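Local coordinates for oxalate biosynthetic component 1 (Burkholderia thailandensis, PDB 5IKY), which is a bifunctional enzyme of quorum sensing-dependent oxalogenesis, producing oxalate as a serine hydrolase and carrying an additional lyase activity, at residues P631-V642 against Y672-K680; V310-V318 against Y326-L337. All coordinates share one frame; numbering follows the deposited sequence.

Contact 1: residues P631-V642 against Y672-K680; sequences PQALNFARELLV and YSVRVDQFK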
loop_
_atom_site.group_PDB
_atom_site.type_symbol
_atom_site.label_atom_id
_atom_site.label_comp_id
_atom_site.label_asym_id
_atom_site.label_seq_id
_atom_site.Cartn_x
_atom_site.Cartn_y
_atom_site.Cartn_z
ATOM N N PRO A 631 10.626 -2.831 -27.763
ATOM C CA PRO A 631 9.775 -3.071 -28.935
ATOM C C PRO A 631 8.401 -3.638 -28.579
ATOM O O PRO A 631 7.477 -3.530 -29.386
ATOM C CB PRO A 631 10.581 -4.086 -29.748
ATOM C CG PRO A 631 11.348 -4.831 -28.726
ATOM C CD PRO A 631 11.737 -3.801 -27.706
ATOM N N GLN A 632 8.279 -4.245 -27.401
ATOM C CA GLN A 632 6.986 -4.720 -26.919
ATOM C C GLN A 632 5.993 -3.570 -26.884
ATOM O O GLN A 632 4.899 -3.662 -27.440
ATOM C CB GLN A 632 7.108 -5.342 -25.527
ATOM C CG GLN A 632 7.274 -6.851 -25.514
ATOM C CD GLN A 632 7.255 -7.420 -24.105
ATOM O OE1 GLN A 632 6.794 -6.768 -23.167
ATOM N NE2 GLN A 632 7.756 -8.642 -23.952
ATOM N N ALA A 633 6.397 -2.482 -26.236
ATOM C CA ALA A 633 5.558 -1.297 -26.107
ATOM C C ALA A 633 5.324 -0.626 -27.457
ATOM O O ALA A 633 4.239 -0.107 -27.720
ATOM C CB ALA A 633 6.182 -0.316 -25.131
ATOM N N LEU A 634 6.344 -0.639 -28.308
ATOM C CA LEU A 634 6.243 -0.028 -29.628
ATOM C C LEU A 634 5.231 -0.758 -30.501
ATOM O O LEU A 634 4.324 -0.142 -31.062
ATOM C CB LEU A 634 7.608 -0.004 -30.317
ATOM C CG LEU A 634 8.658 0.908 -29.682
ATOM C CD1 LEU A 634 9.898 0.995 -30.561
ATOM C CD2 LEU A 634 8.072 2.285 -29.424
ATOM N N ASN A 635 5.393 -2.073 -30.613
ATOM C CA ASN A 635 4.477 -2.888 -31.400
ATOM C C ASN A 635 3.068 -2.866 -30.822
ATOM O O ASN A 635 2.087 -2.949 -31.559
ATOM C CB ASN A 635 4.985 -4.326 -31.491
ATOM C CG ASN A 635 6.242 -4.447 -32.327
ATOM O OD1 ASN A 635 6.190 -4.403 -33.557
ATOM N ND2 ASN A 635 7.381 -4.605 -31.663
ATOM N N PHE A 636 2.978 -2.754 -29.500
ATOM C CA PHE A 636 1.693 -2.628 -28.825
ATOM C C PHE A 636 0.951 -1.399 -29.330
ATOM O O PHE A 636 -0.245 -1.457 -29.616
ATOM C CB PHE A 636 1.885 -2.544 -27.310
ATOM C CG PHE A 636 0.607 -2.341 -26.545
ATOM C CD1 PHE A 636 -0.194 -3.419 -26.210
ATOM C CD2 PHE A 636 0.211 -1.072 -26.152
ATOM C CE1 PHE A 636 -1.367 -3.238 -25.504
ATOM C CE2 PHE A 636 -0.961 -0.882 -25.445
ATOM C CZ PHE A 636 -1.751 -1.967 -25.120
ATOM N N ALA A 637 1.676 -0.291 -29.435
ATOM C CA ALA A 637 1.115 0.949 -29.952
ATOM C C ALA A 637 0.674 0.769 -31.399
ATOM O O ALA A 637 -0.417 1.189 -31.780
ATOM C CB ALA A 637 2.124 2.077 -29.837
ATOM N N ARG A 638 1.530 0.139 -32.199
ATOM C CA ARG A 638 1.202 -0.176 -33.584
ATOM C C ARG A 638 -0.022 -1.081 -33.650
ATOM O O ARG A 638 -0.871 -0.940 -34.530
ATOM C CB ARG A 638 2.385 -0.853 -34.281
ATOM C CG ARG A 638 3.681 -0.060 -34.235
ATOM C CD ARG A 638 4.829 -0.848 -34.856
ATOM N NE ARG A 638 4.557 -1.224 -36.242
ATOM C CZ ARG A 638 4.445 -2.478 -36.671
ATOM N NH1 ARG A 638 4.584 -3.489 -35.823
ATOM N NH2 ARG A 638 4.197 -2.724 -37.952
ATOM N N GLU A 639 -0.104 -2.007 -32.704
ATOM C CA GLU A 639 -1.174 -2.995 -32.668
ATOM C C GLU A 639 -2.526 -2.350 -32.373
ATOM O O GLU A 639 -3.572 -2.884 -32.740
ATOM C CB GLU A 639 -0.856 -4.064 -31.621
ATOM C CG GLU A 639 -1.609 -5.368 -31.788
ATOM C CD GLU A 639 -1.130 -6.432 -30.818
ATOM O OE1 GLU A 639 -0.685 -6.070 -29.707
ATOM O OE2 GLU A 639 -1.188 -7.627 -31.172
ATOM N N LEU A 640 -2.495 -1.196 -31.715
ATOM C CA LEU A 640 -3.717 -0.504 -31.317
ATOM C C LEU A 640 -4.150 0.564 -32.319
ATOM O O LEU A 640 -5.342 0.816 -32.489
ATOM C CB LEU A 640 -3.537 0.134 -29.936
ATOM C CG LEU A 640 -4.144 -0.612 -28.745
ATOM C CD1 LEU A 640 -3.608 -2.036 -28.657
ATOM C CD2 LEU A 640 -3.880 0.146 -27.452
ATOM N N LEU A 641 -3.180 1.189 -32.980
ATOM C CA LEU A 641 -3.469 2.316 -33.859
ATOM C C LEU A 641 -3.823 1.886 -35.281
ATOM O O LEU A 641 -4.690 2.486 -35.916
ATOM C CB LEU A 641 -2.281 3.280 -33.885
ATOM C CG LEU A 641 -1.902 3.895 -32.535
ATOM C CD1 LEU A 641 -0.910 5.030 -32.713
ATOM C CD2 LEU A 641 -3.138 4.371 -31.790
ATOM N N VAL A 642 -3.151 0.851 -35.775
ATOM C CA VAL A 642 -3.383 0.354 -37.132
ATOM C C VAL A 642 -4.834 -0.072 -37.422
ATOM O O VAL A 642 -5.387 0.326 -38.449
ATOM C CB VAL A 642 -2.437 -0.833 -37.459
ATOM C CG1 VAL A 642 -2.917 -1.588 -38.691
ATOM C CG2 VAL A 642 -1.016 -0.334 -37.657
ATOM N N TYR A 672 12.648 -5.640 -35.485
ATOM C CA TYR A 672 11.869 -5.802 -34.263
ATOM C C TYR A 672 10.408 -5.438 -34.501
ATOM O O TYR A 672 9.599 -5.441 -33.576
ATOM C CB TYR A 672 12.444 -4.949 -33.129
ATOM C CG TYR A 672 13.594 -5.593 -32.383
ATOM C CD1 TYR A 672 14.341 -6.613 -32.959
ATOM C CD2 TYR A 672 13.923 -5.187 -31.097
ATOM C CE1 TYR A 672 15.389 -7.205 -32.275
ATOM C CE2 TYR A 672 14.966 -5.772 -30.407
ATOM C CZ TYR A 672 15.696 -6.780 -31.000
ATOM O OH TYR A 672 16.735 -7.362 -30.310
ATOM N N SER A 673 10.082 -5.117 -35.747
ATOM C CA SER A 673 8.709 -4.829 -36.127
ATOM C C SER A 673 7.920 -6.134 -36.198
ATOM O O SER A 673 8.400 -7.131 -36.738
ATOM C CB SER A 673 8.658 -4.086 -37.469
ATOM O OG SER A 673 7.451 -4.367 -38.157
ATOM N N VAL A 674 6.716 -6.135 -35.634
ATOM C CA VAL A 674 5.850 -7.306 -35.697
ATOM C C VAL A 674 4.972 -7.247 -36.944
ATOM O O VAL A 674 4.319 -6.233 -37.205
ATOM C CB VAL A 674 4.958 -7.423 -34.441
ATOM C CG1 VAL A 674 3.906 -8.501 -34.632
ATOM C CG2 VAL A 674 5.803 -7.712 -33.209
ATOM N N ARG A 675 4.972 -8.332 -37.715
ATOM C CA ARG A 675 4.153 -8.425 -38.919
ATOM C C ARG A 675 2.682 -8.194 -38.592
ATOM O O ARG A 675 2.224 -8.515 -37.494
ATOM C CB ARG A 675 4.343 -9.785 -39.594
ATOM N N VAL A 676 1.950 -7.633 -39.548
ATOM C CA VAL A 676 0.564 -7.236 -39.329
ATOM C C VAL A 676 -0.347 -8.433 -39.052
ATOM O O VAL A 676 -1.245 -8.353 -38.215
ATOM C CB VAL A 676 0.016 -6.443 -40.536
ATOM C CG1 VAL A 676 -1.452 -6.094 -40.336
ATOM C CG2 VAL A 676 0.838 -5.180 -40.752
ATOM N N ASP A 677 -0.109 -9.550 -39.734
ATOM C CA ASP A 677 -0.963 -10.721 -39.549
ATOM C C ASP A 677 -0.563 -11.508 -38.301
ATOM O O ASP A 677 -1.096 -12.587 -38.036
ATOM C CB ASP A 677 -0.933 -11.624 -40.788
ATOM C CG ASP A 677 0.223 -12.604 -40.772
ATOM O OD1 ASP A 677 1.372 -12.176 -40.523
ATOM O OD2 ASP A 677 -0.021 -13.808 -41.004
ATOM N N GLN A 678 0.376 -10.960 -37.535
ATOM C CA GLN A 678 0.708 -11.503 -36.224
ATOM C C GLN A 678 0.101 -10.632 -35.128
ATOM O O GLN A 678 0.331 -10.862 -33.939
ATOM C CB GLN A 678 2.223 -11.614 -36.042
ATOM C CG GLN A 678 2.822 -12.901 -36.593
ATOM C CD GLN A 678 2.292 -14.140 -35.893
ATOM O OE1 GLN A 678 2.463 -14.306 -34.685
ATOM N NE2 GLN A 678 1.648 -15.019 -36.652
ATOM N N PHE A 679 -0.669 -9.626 -35.537
ATOM C CA PHE A 679 -1.384 -8.777 -34.590
ATOM C C PHE A 679 -2.473 -9.568 -33.883
ATOM O O PHE A 679 -3.181 -10.361 -34.504
ATOM C CB PHE A 679 -2.007 -7.562 -35.287
ATOM C CG PHE A 679 -1.030 -6.463 -35.595
ATOM C CD1 PHE A 679 0.259 -6.490 -35.086
ATOM C CD2 PHE A 679 -1.409 -5.389 -36.386
ATOM C CE1 PHE A 679 1.153 -5.472 -35.370
ATOM C CE2 PHE A 679 -0.520 -4.369 -36.672
ATOM C CZ PHE A 679 0.762 -4.411 -36.163
ATOM N N LYS A 680 -2.601 -9.350 -32.580
ATOM C CA LYS A 680 -3.644 -9.996 -31.799
ATOM C C LYS A 680 -5.005 -9.394 -32.129
ATOM O O LYS A 680 -5.160 -8.172 -32.140
ATOM C CB LYS A 680 -3.354 -9.856 -30.303
ATOM C CG LYS A 680 -2.036 -10.472 -29.869
ATOM C CD LYS A 680 -1.686 -10.081 -28.444
ATOM C CE LYS A 680 -0.366 -10.698 -28.015
ATOM N NZ LYS A 680 0.035 -10.257 -26.651
#
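Three polar side chains of the helix segment 631-642, Asn635, Arg638 and Glu639, hold the main chain of the 672-680 loop. The amide of Asn635 serves both backbone groups flanking Ser673: ND2 donates to Tyr672 O at 3.0 Å, almost in line with that carbonyl, while OD1 takes the N-H of Val674 at 2.8 Å, the donor standing above the plane of the amide carbonyl. With both ends engaged, its rotation is fixed. One turn on, Arg638 NH1 gives a nearly straight bond (169°) to Val674 O at 3.1 Å; NH1 lies in the plane of that carbonyl, on a lone pair of the oxygen. NE of the same guanidinium forms a salt bridge with Asp652. Glu639, with CG anti to its N (chi1 -160°) and the chain extended beyond, carries OE2 to Lys680 N at 2.6 Å, met on the anti side. A salt bridge from Arg616 to OE2 probably helps to keep the carboxylate charged.

Packing fills in between these bonds. CA of Glu639 makes a CH-pi contact over the centre of the Phe679 ring, 4.2 Å from its centroid, and Val676 CA covers the opposite face. Arg638 NH1 approaches the edge of this ring in its plane, whereas the ring's CZ lies over one face of the guanidinium and Ser673 OG over the other. Val642 CB meets Phe679 CE2 at 4.1 Å. Near the start of the helix segment, Pro631 CG abuts Tyr672 CD2 at 3.5 Å, and Val674 CG2 packs against the carbon of the Asn635 amide.

Phe636 and Leu640 pack on helix 562-579. The loop is thus bound to the helix by side-chain-to-main-chain bonds within the largely helical cap domain of this alpha/beta hydrolase.

Contact 2: residues V310-V318 against Y326-L337; sequences VASFSPGPV and YDNPNAFLADQL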
loop_
_atom_site.group_PDB
_atom_site.type_symbol
_atom_site.label_atom_id
_atom_site.label_comp_id
_atom_site.label_asym_id
_atom_site.label_seq_id
_atom_site.Cartn_x
_atom_site.Cartn_y
_atom_site.Cartn_z
ATOM N N VAL A 310 -17.060 9.966 -2.338
ATOM C CA VAL A 310 -17.871 10.573 -1.295
ATOM C C VAL A 310 -17.611 12.074 -1.199
ATOM O O VAL A 310 -16.486 12.524 -1.402
ATOM C CB VAL A 310 -17.595 9.902 0.074
ATOM C CG1 VAL A 310 -18.380 10.574 1.174
ATOM C CG2 VAL A 310 -17.931 8.414 0.021
ATOM N N ALA A 311 -18.656 12.847 -0.913
ATOM C CA ALA A 311 -18.510 14.277 -0.661
ATOM C C ALA A 311 -19.348 14.711 0.545
ATOM O O ALA A 311 -20.424 14.169 0.795
ATOM C CB ALA A 311 -18.896 15.078 -1.896
ATOM N N SER A 312 -18.844 15.693 1.286
ATOM C CA SER A 312 -19.519 16.189 2.480
ATOM C C SER A 312 -20.882 16.789 2.159
ATOM O O SER A 312 -21.075 17.420 1.120
ATOM C CB SER A 312 -18.648 17.228 3.191
ATOM O OG SER A 312 -17.536 16.608 3.806
ATOM N N PHE A 313 -21.825 16.589 3.072
ATOM C CA PHE A 313 -23.196 17.028 2.879
ATOM C C PHE A 313 -23.835 17.297 4.239
ATOM O O PHE A 313 -23.945 16.395 5.066
ATOM C CB PHE A 313 -23.986 15.969 2.101
ATOM C CG PHE A 313 -25.355 16.418 1.666
ATOM C CD1 PHE A 313 -25.521 17.150 0.501
ATOM C CD2 PHE A 313 -26.476 16.092 2.414
ATOM C CE1 PHE A 313 -26.779 17.558 0.094
ATOM C CE2 PHE A 313 -27.738 16.497 2.011
ATOM C CZ PHE A 313 -27.888 17.231 0.849
ATOM N N SER A 314 -24.240 18.541 4.475
ATOM C CA SER A 314 -24.885 18.901 5.735
ATOM C C SER A 314 -26.262 19.510 5.495
ATOM O O SER A 314 -26.375 20.661 5.078
ATOM C CB SER A 314 -24.011 19.870 6.531
ATOM O OG SER A 314 -22.813 19.243 6.958
ATOM N N PRO A 315 -27.321 18.732 5.756
ATOM C CA PRO A 315 -28.683 19.225 5.537
ATOM C C PRO A 315 -29.118 20.207 6.623
ATOM O O PRO A 315 -30.050 19.926 7.376
ATOM C CB PRO A 315 -29.524 17.948 5.572
ATOM C CG PRO A 315 -28.757 17.033 6.469
ATOM C CD PRO A 315 -27.303 17.339 6.236
ATOM N N GLY A 316 -28.438 21.347 6.695
ATOM C CA GLY A 316 -28.764 22.379 7.662
ATOM C C GLY A 316 -27.568 23.266 7.952
ATOM O O GLY A 316 -26.444 22.936 7.572
ATOM N N PRO A 317 -27.801 24.397 8.633
ATOM C CA PRO A 317 -26.738 25.356 8.956
ATOM C C PRO A 317 -25.681 24.769 9.886
ATOM O O PRO A 317 -26.006 23.966 10.760
ATOM C CB PRO A 317 -27.489 26.498 9.654
ATOM C CG PRO A 317 -28.919 26.330 9.266
ATOM C CD PRO A 317 -29.117 24.854 9.109
ATOM N N VAL A 318 -24.429 25.167 9.694
ATOM C CA VAL A 318 -23.364 24.778 10.606
ATOM C C VAL A 318 -22.838 26.025 11.302
ATOM O O VAL A 318 -22.204 26.870 10.674
ATOM C CB VAL A 318 -22.216 24.059 9.877
ATOM C CG1 VAL A 318 -21.184 23.565 10.879
ATOM C CG2 VAL A 318 -22.755 22.897 9.051
ATOM N N TYR A 326 -21.033 27.879 8.183
ATOM C CA TYR A 326 -21.578 28.107 6.853
ATOM C C TYR A 326 -23.021 27.627 6.787
ATOM O O TYR A 326 -23.437 26.765 7.561
ATOM C CB TYR A 326 -20.723 27.404 5.791
ATOM C CG TYR A 326 -20.418 25.952 6.098
ATOM C CD1 TYR A 326 -19.387 25.604 6.966
ATOM C CD2 TYR A 326 -21.151 24.926 5.512
ATOM C CE1 TYR A 326 -19.104 24.281 7.249
ATOM C CE2 TYR A 326 -20.871 23.598 5.789
ATOM C CZ TYR A 326 -19.847 23.283 6.658
ATOM O OH TYR A 326 -19.562 21.967 6.940
ATOM N N ASP A 327 -23.785 28.200 5.865
ATOM C CA ASP A 327 -25.183 27.834 5.710
ATOM C C ASP A 327 -25.342 26.824 4.577
ATOM O O ASP A 327 -24.504 26.748 3.679
ATOM C CB ASP A 327 -26.037 29.078 5.448
ATOM C CG ASP A 327 -27.524 28.785 5.501
ATOM O OD1 ASP A 327 -27.936 27.974 6.358
ATOM O OD2 ASP A 327 -28.279 29.364 4.691
ATOM N N ASN A 328 -26.412 26.040 4.631
ATOM C CA ASN A 328 -26.717 25.094 3.566
ATOM C C ASN A 328 -28.186 25.180 3.156
ATOM O O ASN A 328 -28.997 24.349 3.564
ATOM C CB ASN A 328 -26.373 23.661 3.997
ATOM C CG ASN A 328 -24.909 23.501 4.396
ATOM O OD1 ASN A 328 -24.033 23.363 3.544
ATOM N ND2 ASN A 328 -24.645 23.508 5.696
ATOM N N PRO A 329 -28.533 26.197 2.350
ATOM C CA PRO A 329 -29.909 26.390 1.880
ATOM C C PRO A 329 -30.424 25.187 1.093
ATOM O O PRO A 329 -29.634 24.454 0.497
ATOM C CB PRO A 329 -29.806 27.629 0.984
ATOM C CG PRO A 329 -28.595 28.347 1.476
ATOM C CD PRO A 329 -27.638 27.267 1.879
ATOM N N ASN A 330 -31.740 25.002 1.092
ATOM C CA ASN A 330 -32.359 23.811 0.525
ATOM C C ASN A 330 -32.187 23.671 -0.989
ATOM O O ASN A 330 -31.899 22.579 -1.481
ATOM C CB ASN A 330 -33.847 23.786 0.884
ATOM C CG ASN A 330 -34.080 23.613 2.374
ATOM O OD1 ASN A 330 -33.378 22.849 3.038
ATOM N ND2 ASN A 330 -35.066 24.326 2.908
ATOM N N ALA A 331 -32.368 24.765 -1.724
ATOM C CA ALA A 331 -32.197 24.730 -3.176
ATOM C C ALA A 331 -30.759 24.396 -3.544
ATOM O O ALA A 331 -30.505 23.684 -4.515
ATOM C CB ALA A 331 -32.599 26.052 -3.797
ATOM N N PHE A 332 -29.823 24.926 -2.765
ATOM C CA PHE A 332 -28.411 24.637 -2.962
ATOM C C PHE A 332 -28.141 23.153 -2.769
ATOM O O PHE A 332 -27.525 22.508 -3.619
ATOM C CB PHE A 332 -27.550 25.459 -2.000
ATOM C CG PHE A 332 -26.154 24.935 -1.848
ATOM C CD1 PHE A 332 -25.231 25.080 -2.870
ATOM C CD2 PHE A 332 -25.763 24.296 -0.683
ATOM C CE1 PHE A 332 -23.948 24.592 -2.735
ATOM C CE2 PHE A 332 -24.479 23.809 -0.539
ATOM C CZ PHE A 332 -23.570 23.958 -1.564
ATOM N N LEU A 333 -28.610 22.621 -1.644
ATOM C CA LEU A 333 -28.444 21.207 -1.329
ATOM C C LEU A 333 -29.081 20.310 -2.384
ATOM O O LEU A 333 -28.572 19.227 -2.674
ATOM C CB LEU A 333 -29.034 20.900 0.045
ATOM C CG LEU A 333 -28.257 21.516 1.206
ATOM C CD1 LEU A 333 -28.946 21.222 2.522
ATOM C CD2 LEU A 333 -26.831 20.983 1.214
ATOM N N ALA A 334 -30.188 20.768 -2.956
ATOM C CA ALA A 334 -30.861 20.026 -4.016
ATOM C C ALA A 334 -30.005 20.017 -5.278
ATOM O O ALA A 334 -29.950 19.017 -5.992
ATOM C CB ALA A 334 -32.235 20.621 -4.302
ATOM N N ASP A 335 -29.339 21.136 -5.550
ATOM C CA ASP A 335 -28.417 21.213 -6.678
ATOM C C ASP A 335 -27.209 20.314 -6.444
ATOM O O ASP A 335 -26.691 19.702 -7.379
ATOM C CB ASP A 335 -27.962 22.653 -6.913
ATOM C CG ASP A 335 -29.053 23.518 -7.505
ATOM O OD1 ASP A 335 -29.953 22.969 -8.180
ATOM O OD2 ASP A 335 -29.006 24.751 -7.305
ATOM N N GLN A 336 -26.764 20.247 -5.191
ATOM C CA GLN A 336 -25.680 19.353 -4.804
ATOM C C GLN A 336 -26.051 17.903 -5.103
ATOM O O GLN A 336 -25.359 17.223 -5.861
ATOM C CB GLN A 336 -25.341 19.516 -3.319
ATOM C CG GLN A 336 -24.779 20.880 -2.936
ATOM C CD GLN A 336 -23.373 21.106 -3.460
ATOM O OE1 GLN A 336 -23.187 21.601 -4.570
ATOM N NE2 GLN A 336 -22.373 20.751 -2.658
ATOM N N LEU A 337 -27.153 17.443 -4.517
ATOM C CA LEU A 337 -27.594 16.063 -4.692
ATOM C C LEU A 337 -27.816 15.713 -6.159
ATOM O O LEU A 337 -27.512 14.599 -6.588
ATOM C CB LEU A 337 -28.874 15.798 -3.896
ATOM C CG LEU A 337 -28.701 15.733 -2.377
ATOM C CD1 LEU A 337 -29.998 15.316 -1.705
ATOM C CD2 LEU A 337 -27.573 14.787 -2.000
HETATM O O HOH W 1 -22.942 19.590 -0.181
#
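Phe313, at the end of strand 310-313, packs on Leu333 and Leu337 of the helix that follows, as in a beta-alpha unit of a TIM barrel: strand and helix segments run antiparallel (173°), their axes 10.6 Å apart. Here the packing is close. Leu337 CD2 lies over a face of the Phe313 ring, 4.0 Å from its centroid, and Leu333 CD2 reaches Phe313 CE1 at 3.6 Å. The other branch of Leu333, CD1, rests against Pro315 CA, at the centre of an inverse gamma turn.

Between strand and helix the chain makes a small hairpin. Val318 and Tyr326 form an antiparallel hydrogen-bonded pair, with Val318 N to Tyr326 O at 2.8 Å. Tyr326 CG stands between the backbone N and the carbonyl carbon (chi1 49°), which lays the ring alongside Val318, one face over its CB; the side chain is about 7 Å from the magnesium ion held by His227 and Glu477. Asn328 ND2 reaches Gly316 O at 2.7 Å from above the carbonyl plane, and its OD1 is taken by Arg294.

The looser, solvent-facing side is the outer edge of the hairpin, where exposed Pro317 merely touches Asp327 OD1 with its CG. On the inner side, Gln336, whose OE1 is bound by Arg295, offers NE2 to a water at 2.8 Å, and that water donates to Ser312 O.

How the contacts relate
Contact 2 comes first along the chain, in the part related to beta-keto acid cleavage enzymes, and contact 1 follows some 300 residues later in the cap domain. Their centres lie 52 Å apart and their nearest atoms about 30 Å, so neither touches the other, and they share no helix or sheet. Strand 310-313 of contact 2 belongs to the curled parallel sheet, between strands 275-278 and 346-351; contact 1 joins helix 629-641 to the loop leading into helix 682-690. This separation is consistent with the two activities residing in different parts of the chain: the magnesium site lies near contact 2, whereas contact 1 is in the cap domain, probably belonging to the hydrolase part.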